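PDB 3BJ6: transcriptional regulator, MarR family from Silicibacter pomeroyi DSS-3, which probably binds DNA as a dimeric winged helix-turn-helix regulator and thereby controls transcription. Local coordinates for residues A[45-48]-A[49-53]; A[101-104]-A[105-108]; A[143-146]-A[147-150]. All coordinates share one frame; numbering follows the deposited sequence. Where two conformers were deposited one is given.

Along the chain the three contacts come in the order 1, 2, 3, each about two turns of a single helix, with one or two flanking residues in contacts 1 and 2. Contact 1 closes helix 40-51 and contact 2 opens helix 102-123; their centres are 11 Å apart and they touch, L46 packing on I107 and I108, where the two helices meet in the winged helix-turn-helix part of the fold, which probably binds DNA. Contact 3 lies near the end of helix 128-151, on the opposite side of the chain's centre from contact 2, with centres 38 Å apart, and it serves the dimer interface; E47 of contact 1 also reaches the partner subunit.

Contact 1. Residues A[45-48]-A[49-53]; sequences ILEG and LSLTP
I45 and L49 pack side by side on the buried flank of helix 40-51, the helix that precedes the helix-turn-helix pair in this winged helix domain. The branches touch at I45 CG2 and L49 CD1, 4.0 Å apart, and both side chains point the same way. With CG2 anti to the backbone N, that methyl is the branch of I45 turned to L49; the side chain also packs on I71, I74, L75 and V78 of helix 68-80. L49 touches L100 of strand 97-100, and L46 lies against the same leucine and against helix 102-123. With an alanine at L49, I45 CG2 would probably lose its neighbour within the helix and a gap would open beside L100.

The other flank is looser. E47 and L51 also run side by side, but only E47 CG and L51 CD1 meet, at 4.1 Å, and L51 is exposed. The E47 chain is extended with CG anti to the backbone N (chi1 175°), which puts the carboxylate where OE1 can form a salt bridge with R43, one turn earlier, and OE2 a hydrogen bond with Y12 OH of the second subunit. S50, exposed but still touching L100, sits at the margin between the two sides, its CB 3.3 Å from E47 O.

Backbone bonds run along the axis beneath both flanks. L49 N donates to I45 O at 3.0 Å, and S50 and L51 repeat the step to L46 and E47. T52 is the first residue to leave helical geometry, yet its amide still closes the last turn, T52 N lying 2.9 Å from G48 O.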
loop_
_atom_site.group_PDB
_atom_site.type_symbol
_atom_site.label_atom_id
_atom_site.label_comp_id
_atom_site.label_asym_id
_atom_site.label_seq_id
_atom_site.Cartn_x
_atom_site.Cartn_y
_atom_site.Cartn_z
ATOM N N ILE A 45 9.099 -0.809 15.388
ATOM C CA ILE A 45 10.258 -1.399 16.103
ATOM C C ILE A 45 9.830 -2.026 17.442
ATOM O O ILE A 45 10.277 -3.128 17.778
ATOM C CB ILE A 45 11.434 -0.384 16.273
ATOM C CG1 ILE A 45 12.345 -0.410 15.018
ATOM C CG2 ILE A 45 12.321 -0.695 17.493
ATOM C CD1 ILE A 45 11.644 0.048 13.796
ATOM N N LEU A 46 8.976 -1.337 18.217
ATOM C CA LEU A 46 8.478 -1.929 19.471
ATOM C C LEU A 46 7.726 -3.222 19.203
ATOM O O LEU A 46 7.850 -4.212 19.940
ATOM C CB LEU A 46 7.582 -0.926 20.244
ATOM C CG LEU A 46 8.249 0.424 20.597
ATOM C CD1 LEU A 46 7.215 1.371 21.271
ATOM C CD2 LEU A 46 9.462 0.206 21.526
ATOM N N GLU A 47 6.920 -3.226 18.153
ATOM C CA GLU A 47 6.170 -4.440 17.808
ATOM C C GLU A 47 7.125 -5.549 17.423
ATOM O O GLU A 47 6.973 -6.663 17.893
ATOM C CB GLU A 47 5.151 -4.185 16.691
ATOM C CG GLU A 47 4.438 -5.465 16.220
ATOM C CD GLU A 47 3.414 -5.223 15.082
ATOM O OE1 GLU A 47 3.652 -4.354 14.192
ATOM O OE2 GLU A 47 2.407 -5.961 15.054
ATOM N N GLY A 48 8.118 -5.241 16.589
ATOM C CA GLY A 48 9.140 -6.231 16.232
ATOM C C GLY A 48 9.848 -6.847 17.438
ATOM O O GLY A 48 10.000 -8.060 17.505
ATOM N N LEU A 49 10.241 -6.023 18.416
ATOM C CA LEU A 49 10.914 -6.532 19.617
ATOM C C LEU A 49 9.967 -7.261 20.570
ATOM O O LEU A 49 10.398 -8.127 21.334
ATOM C CB LEU A 49 11.663 -5.410 20.351
ATOM C CG LEU A 49 12.850 -4.913 19.510
ATOM C CD1 LEU A 49 13.452 -3.587 20.073
ATOM C CD2 LEU A 49 13.962 -5.981 19.410
ATOM N N SER A 50 8.678 -6.922 20.518
ATOM C CA SER A 50 7.662 -7.663 21.261
ATOM C C SER A 50 7.602 -9.089 20.730
ATOM O O SER A 50 7.528 -10.053 21.494
ATOM C CB SER A 50 6.293 -7.006 21.061
ATOM O OG SER A 50 5.385 -7.628 21.935
ATOM N N LEU A 51 7.664 -9.208 19.406
ATOM C CA LEU A 51 7.571 -10.502 18.745
ATOM C C LEU A 51 8.850 -11.311 18.896
ATOM O O LEU A 51 8.795 -12.535 19.109
ATOM C CB LEU A 51 7.216 -10.331 17.265
ATOM C CG LEU A 51 5.792 -9.786 17.078
ATOM C CD1 LEU A 51 5.605 -9.313 15.633
ATOM C CD2 LEU A 51 4.721 -10.862 17.463
ATOM N N THR A 52 10.000 -10.641 18.779
ATOM C CA THR A 52 11.286 -11.351 18.903
ATOM C C THR A 52 12.215 -10.608 19.895
ATOM O O THR A 52 13.094 -9.856 19.457
ATOM C CB THR A 52 11.987 -11.483 17.530
ATOM O OG1 THR A 52 12.250 -10.173 16.994
ATOM C CG2 THR A 52 11.115 -12.207 16.495
ATOM N N PRO A 53 12.011 -10.805 21.223
ATOM C CA PRO A 53 12.891 -10.182 22.219
ATOM C C PRO A 53 14.340 -10.610 21.956
ATOM O O PRO A 53 14.578 -11.762 21.573
ATOM C CB PRO A 53 12.383 -10.768 23.558
ATOM C CG PRO A 53 10.929 -11.106 23.286
ATOM C CD PRO A 53 10.930 -11.596 21.865
#

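Contact 2. Residues A[101-104]-A[105-108]; sequences TPRG and EAII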
loop_
_atom_site.group_PDB
_atom_site.type_symbol
_atom_site.label_atom_id
_atom_site.label_comp_id
_atom_site.label_asym_id
_atom_site.label_seq_id
_atom_site.Cartn_x
_atom_site.Cartn_y
_atom_site.Cartn_z
ATOM N N THR A 101 11.993 -2.423 27.288
ATOM C CA THR A 101 11.968 -2.164 28.728
ATOM C C THR A 101 10.511 -2.312 29.200
ATOM O O THR A 101 9.608 -2.425 28.362
ATOM C CB THR A 101 12.438 -0.739 29.046
ATOM O OG1 THR A 101 11.562 0.203 28.405
ATOM C CG2 THR A 101 13.873 -0.514 28.593
ATOM N N PRO A 102 10.274 -2.369 30.533
ATOM C CA PRO A 102 8.879 -2.403 30.992
ATOM C C PRO A 102 8.013 -1.247 30.434
ATOM O O PRO A 102 6.861 -1.479 30.079
ATOM C CB PRO A 102 9.005 -2.336 32.528
ATOM C CG PRO A 102 10.350 -3.013 32.808
ATOM C CD PRO A 102 11.231 -2.488 31.655
ATOM N N ARG A 103 8.565 -0.045 30.332
ATOM C CA ARG A 103 7.848 1.089 29.679
ATOM C C ARG A 103 7.535 0.831 28.205
ATOM O O ARG A 103 6.411 1.070 27.742
ATOM C CB ARG A 103 8.649 2.405 29.833
ATOM C CG ARG A 103 7.919 3.670 29.313
ATOM C CD ARG A 103 6.498 3.864 29.931
ATOM N NE ARG A 103 5.790 4.985 29.291
ATOM C CZ ARG A 103 4.465 5.064 29.127
ATOM N NH1 ARG A 103 3.659 4.081 29.559
ATOM N NH2 ARG A 103 3.938 6.123 28.512
ATOM N N GLY A 104 8.532 0.365 27.457
ATOM C CA GLY A 104 8.304 0.001 26.043
ATOM C C GLY A 104 7.235 -1.052 25.906
ATOM O O GLY A 104 6.379 -0.977 25.018
ATOM N N GLU A 105 7.291 -2.040 26.798
ATOM C CA GLU A 105 6.305 -3.103 26.890
ATOM C C GLU A 105 4.878 -2.576 27.156
ATOM O O GLU A 105 3.924 -3.012 26.510
ATOM C CB GLU A 105 6.745 -4.089 27.984
ATOM C CG GLU A 105 5.946 -5.382 28.052
ATOM C CD GLU A 105 6.749 -6.559 28.633
ATOM O OE1 GLU A 105 6.353 -7.717 28.381
ATOM O OE2 GLU A 105 7.770 -6.335 29.318
ATOM N N ALA A 106 4.748 -1.635 28.093
ATOM C CA ALA A 106 3.448 -1.013 28.421
ATOM C C ALA A 106 2.886 -0.245 27.202
ATOM O O ALA A 106 1.710 -0.365 26.876
ATOM C CB ALA A 106 3.559 -0.098 29.636
ATOM N N ILE A 107 3.745 0.533 26.547
ATOM C CA ILE A 107 3.344 1.321 25.390
ATOM C C ILE A 107 2.845 0.427 24.230
ATOM O O ILE A 107 1.749 0.636 23.718
ATOM C CB ILE A 107 4.480 2.244 24.948
ATOM C CG1 ILE A 107 4.535 3.424 25.931
ATOM C CG2 ILE A 107 4.232 2.742 23.511
ATOM C CD1 ILE A 107 5.786 4.294 25.768
ATOM N N ILE A 108 3.620 -0.587 23.851
ATOM C CA ILE A 108 3.190 -1.396 22.673
ATOM C C ILE A 108 1.930 -2.220 22.988
ATOM O O ILE A 108 1.053 -2.373 22.133
ATOM C CB ILE A 108 4.359 -2.223 21.998
ATOM C CG1 ILE A 108 3.896 -2.796 20.649
ATOM C CG2 ILE A 108 4.875 -3.320 22.938
ATOM C CD1 ILE A 108 3.566 -1.722 19.592
#
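R103 and I107, one helical turn apart at the start of helix 102-123, make the main side-chain contact, van der Waals packing of an aliphatic chain against a guanidinium face. I107 CG1 sits 3.6 Å above the guanidinium plane of R103, over its centre, while CD1 of the same isoleucine comes to 3.6 Å from R103 NE. The arginine starts with CG anti to the backbone N and then bends at chi2 (54°), which turns the chain forward along the helix and lays the flat group against the isoleucine. A106 CB is farther off, 4.2 Å from R103 NH1. On the buried side I108 places CG2 3.5 Å from G104 O, and its side chain packs on R43 and E47 of helix 40-51. I107 also touches E36, V38 and L83.

The side-chain hydrogen bond is a cap. T101 occupies the N-cap position, and its OG1 accepts from G104 N at 3.2 Å in a nearly straight bond (170°). The same hydroxyl is hydrogen-bonded to G82 O, so the threonine ties the helix start to the chain just ahead of strand 84-87.

The backbone bonds follow the usual helical spacing. T101 O receives E105 N at 2.8 Å, and P102, R103 and G104 accept in turn from A106, I107 and I108. P102 itself has no amide hydrogen, which forfeits no helical bond in the first turn, where an amide has no preceding helical carbonyl to reach. The whole is a threonine N-cap followed by proline, at the point where the wing strand 97-100 of a winged helix domain passes into the long helix 102-123.

Contact 3. Residues A[143-146]-A[147-150]; sequences RFFA and DLAK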
loop_
_atom_site.group_PDB
_atom_site.type_symbol
_atom_site.label_atom_id
_atom_site.label_comp_id
_atom_site.label_asym_id
_atom_site.label_seq_id
_atom_site.Cartn_x
_atom_site.Cartn_y
_atom_site.Cartn_z
ATOM N N ARG A 143 0.344 -12.905 -3.144
ATOM C CA ARG A 143 1.021 -14.011 -3.799
ATOM C C ARG A 143 0.999 -13.897 -5.328
ATOM O O ARG A 143 1.998 -14.137 -5.995
ATOM C CB ARG A 143 0.219 -15.266 -3.489
ATOM C CG ARG A 143 0.976 -16.487 -3.120
ATOM C CD ARG A 143 0.635 -16.769 -1.629
ATOM N NE ARG A 143 0.626 -15.490 -0.908
ATOM C CZ ARG A 143 0.321 -15.304 0.393
ATOM N NH1 ARG A 143 0.361 -14.051 0.888
ATOM N NH2 ARG A 143 -0.039 -16.346 1.188
ATOM N N PHE A 144 -0.186 -13.609 -5.873
ATOM C CA PHE A 144 -0.401 -13.532 -7.302
ATOM C C PHE A 144 0.530 -12.482 -7.951
ATOM O O PHE A 144 1.185 -12.746 -8.952
ATOM C CB PHE A 144 -1.889 -13.234 -7.580
ATOM C CG PHE A 144 -2.192 -13.065 -9.027
ATOM C CD1 PHE A 144 -2.289 -14.180 -9.874
ATOM C CD2 PHE A 144 -2.353 -11.803 -9.565
ATOM C CE1 PHE A 144 -2.564 -14.000 -11.239
ATOM C CE2 PHE A 144 -2.630 -11.639 -10.910
ATOM C CZ PHE A 144 -2.723 -12.723 -11.735
ATOM N N PHE A 145 0.586 -11.286 -7.352
ATOM C CA PHE A 145 1.433 -10.229 -7.896
ATOM C C PHE A 145 2.923 -10.524 -7.647
ATOM O O PHE A 145 3.763 -10.245 -8.511
ATOM C CB PHE A 145 1.016 -8.879 -7.300
ATOM C CG PHE A 145 -0.321 -8.409 -7.788
ATOM C CD1 PHE A 145 -0.547 -8.233 -9.149
ATOM C CD2 PHE A 145 -1.339 -8.123 -6.890
ATOM C CE1 PHE A 145 -1.817 -7.774 -9.614
ATOM C CE2 PHE A 145 -2.572 -7.670 -7.318
ATOM C CZ PHE A 145 -2.820 -7.481 -8.678
ATOM N N ALA A 146 3.237 -11.114 -6.485
ATOM C CA ALA A 146 4.617 -11.566 -6.235
ATOM C C ALA A 146 5.092 -12.485 -7.355
ATOM O O ALA A 146 6.218 -12.310 -7.883
ATOM C CB ALA A 146 4.743 -12.246 -4.874
ATOM N N ASP A 147 4.240 -13.436 -7.741
ATOM C CA ASP A 147 4.573 -14.400 -8.783
ATOM C C ASP A 147 4.735 -13.745 -10.146
ATOM O O ASP A 147 5.662 -14.104 -10.890
ATOM C CB ASP A 147 3.549 -15.530 -8.893
ATOM C CG ASP A 147 3.581 -16.465 -7.689
ATOM O OD1 ASP A 147 4.548 -16.389 -6.881
ATOM O OD2 ASP A 147 2.620 -17.256 -7.538
ATOM N N LEU A 148 3.835 -12.816 -10.482
ATOM C CA LEU A 148 3.944 -12.084 -11.744
ATOM C C LEU A 148 5.252 -11.339 -11.786
ATOM O O LEU A 148 5.922 -11.358 -12.817
ATOM C CB LEU A 148 2.768 -11.112 -11.953
ATOM C CG LEU A 148 1.401 -11.699 -12.320
ATOM C CD1 LEU A 148 0.343 -10.592 -12.392
ATOM C CD2 LEU A 148 1.425 -12.484 -13.654
ATOM N N ALA A 149 5.609 -10.689 -10.679
ATOM C CA ALA A 149 6.826 -9.886 -10.582
ATOM C C ALA A 149 8.087 -10.774 -10.741
ATOM O O ALA A 149 9.054 -10.367 -11.386
ATOM C CB ALA A 149 6.880 -9.121 -9.262
ATOM N N LYS A 150 8.045 -11.974 -10.161
ATOM C CA LYS A 150 9.150 -12.935 -10.283
ATOM C C LYS A 150 9.205 -13.649 -11.638
ATOM O O LYS A 150 10.287 -13.945 -12.115
ATOM C CB LYS A 150 9.143 -13.941 -9.119
ATOM C CG LYS A 150 9.869 -13.424 -7.868
ATOM C CD LYS A 150 11.394 -13.798 -7.883
ATOM C CE LYS A 150 12.331 -12.595 -7.574
ATOM N NZ LYS A 150 12.249 -12.128 -6.139
#
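Two first torsions bring F144 and L148 together: F144 has CG anti to the backbone N (chi1 177°), and L148 has CG anti to its carbonyl carbon, beside the backbone N (chi1 -74°). The phenyl ring thereby leans along helix 128-151 toward the leucine one turn on, in the helical dimerisation region of this MarR-family fold. L148 CD1 is the touching branch, 3.5 Å from F144 CE2, and it approaches the ring at a slant. L148 CG stands over one face of that ring, 4.2 Å above the plane and offset toward the rim.

F145 adds a second, lighter contact to the same methyl. Its CD1 lies 4.1 Å from L148 CD1, the latter thus being shared by two aromatic neighbours. The two rings also meet: F144 CD2 is placed above one face of F145, offset toward the rim.

These apolar groups look into the dimer. The ring of F144 meets that of F122 of the second subunit, with planes inclined at about 60°, while F145 packs on I25, L148 on A28 and A149 on A27 of that same neighbouring chain. A bound ethanol, probably from the crystallisation liquor, lies about 4 Å from the F145 side chain.

D147 and K150 take exposed positions, and their amides continue the helix. D147 N donates to R143 O at 2.9 Å, and L148 N and A149 N repeat the step to F144 O and F145 O. A149 CB rests 3.4 Å from F145 O. The final bond of the series runs from K150 N to A146 O, at 2.9 Å.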